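Local structure of conjugal transfer protein TRWB (Escherichia coli, 1E9R) at the interface of chains A and B. The protein couples the relaxosome to the transfer machinery in bacterial conjugation, probably as an ATP-driven DNA pump, and assembles into a hexameric ring like those of ring helicases and F1-ATPase. Residues are numbered along the deposited sequence; one frame, centred on the assembly and turned at random. Chains: chain A/B, Conjugal transfer protein TRWB.

The interface of chains A and B. Residues chain A 177-181, 211; chain B 192, 195-196, 198.
B:Ser195 turns its hydroxyl onto the carbonyl of A:Ile178, at the end of a helix of chain A, a small case of one subunit reading the carbonyls where a neighbour's helix ends. With OG beside its own backbone N (chi1 -56°), the hydroxyl donates to A:Ile178 O at 2.6 Å, coming from above the carbonyl plane and not along a lone pair; a weak second contact runs to A:Ala179 O. That second carbonyl is already held from within chain A. A:Arg211, its chain bent at chi2 and chi3, turns its guanidinium end-on so that both NH1 and NH2 point at A:Ala179 O, which lies in the guanidinium plane; NH2 reaches it at 2.6 Å, almost in line with the carbonyl bond (166°). The same side chain faces chain B, its NH2 lying against B:Ser195 CB and its CB touching B:Leu196 CD2 at 3.7 Å. An alanine in place of A:Arg211 would remove both guanidinium donors from A:Ala179 O and is likely to leave the turn freer to shift against B:Ser195. Farther along, the A:Ile178 side chain slants across B:Leu192, its CD1 3.6 Å from CD2 of the leucine and also near the leucine CA, and a water joins A:Thr177 OG1 to B:Leu192 O. The patch lies towards one end of the subunit boundary in the hexamer, where the end of helix 169-178, the turn into helix 181-188 and helix 201-217 of chain A meet the 192-198 segment of chain B.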
# COMPACT_ATOMS: atom_id res chain seq x y z
N THR A 177 10.45 35.15 -6.85
CA THR A 177 10.04 35.00 -5.45
C THR A 177 9.82 36.27 -4.62
O THR A 177 9.24 36.19 -3.54
CB THR A 177 11.03 34.11 -4.65
OG1 THR A 177 12.17 34.89 -4.28
CG2 THR A 177 11.48 32.93 -5.49
N ILE A 178 10.27 37.42 -5.12
CA ILE A 178 10.13 38.66 -4.37
C ILE A 178 9.10 39.63 -4.94
O ILE A 178 8.34 40.24 -4.20
CB ILE A 178 11.47 39.41 -4.25
CG1 ILE A 178 12.56 38.48 -3.72
CG2 ILE A 178 11.32 40.60 -3.31
CD1 ILE A 178 12.39 38.12 -2.27
N ALA A 179 9.09 39.80 -6.26
CA ALA A 179 8.15 40.71 -6.90
C ALA A 179 6.75 40.30 -6.48
O ALA A 179 6.51 39.14 -6.17
CB ALA A 179 8.28 40.63 -8.41
N THR A 180 5.82 41.24 -6.43
CA THR A 180 4.47 40.88 -6.04
C THR A 180 3.86 40.02 -7.14
O THR A 180 4.27 40.06 -8.31
CB THR A 180 3.56 42.10 -5.84
OG1 THR A 180 3.29 42.70 -7.12
CG2 THR A 180 4.20 43.10 -4.91
N PHE A 181 2.88 39.23 -6.74
CA PHE A 181 2.17 38.34 -7.65
C PHE A 181 1.83 39.06 -8.95
O PHE A 181 2.11 38.56 -10.04
CB PHE A 181 0.89 37.87 -6.98
CG PHE A 181 0.54 36.45 -7.27
CD1 PHE A 181 1.38 35.42 -6.85
CD2 PHE A 181 -0.64 36.13 -7.93
CE1 PHE A 181 1.04 34.10 -7.07
CE2 PHE A 181 -0.99 34.81 -8.16
CZ PHE A 181 -0.15 33.79 -7.73
N ARG A 211 6.50 29.50 -7.21
CA ARG A 211 7.26 30.45 -6.40
C ARG A 211 7.95 29.74 -5.24
O ARG A 211 9.13 29.95 -4.99
CB ARG A 211 6.33 31.53 -5.85
CG ARG A 211 5.63 32.34 -6.92
CD ARG A 211 6.30 33.67 -7.15
NE ARG A 211 5.67 34.73 -6.38
CZ ARG A 211 6.08 35.99 -6.36
NH1 ARG A 211 7.14 36.38 -7.07
NH2 ARG A 211 5.43 36.88 -5.63
N LEU B 192 12.40 38.13 2.74
CA LEU B 192 12.27 37.16 1.66
C LEU B 192 10.89 36.51 1.64
O LEU B 192 10.50 35.91 0.63
CB LEU B 192 13.35 36.09 1.79
CG LEU B 192 14.78 36.58 1.54
CD1 LEU B 192 15.75 35.42 1.75
CD2 LEU B 192 14.90 37.14 0.13
N SER B 195 6.40 38.45 -0.46
CA SER B 195 5.48 38.01 -1.49
C SER B 195 5.16 36.52 -1.54
O SER B 195 4.19 36.13 -2.19
CB SER B 195 5.99 38.47 -2.85
OG SER B 195 6.17 39.88 -2.87
N LEU B 196 5.97 35.68 -0.90
CA LEU B 196 5.71 34.24 -0.94
C LEU B 196 4.42 33.87 -0.23
O LEU B 196 3.74 32.93 -0.63
CB LEU B 196 6.87 33.44 -0.33
CG LEU B 196 8.07 33.28 -1.27
CD1 LEU B 196 9.22 32.59 -0.56
CD2 LEU B 196 7.63 32.48 -2.48
N ALA B 198 1.69 35.82 -0.05
CA ALA B 198 0.61 36.69 -0.49
C ALA B 198 0.32 36.57 -1.98
O ALA B 198 1.16 36.10 -2.75
CB ALA B 198 0.95 38.14 -0.14
O HOH W 1 12.25 34.44 -1.36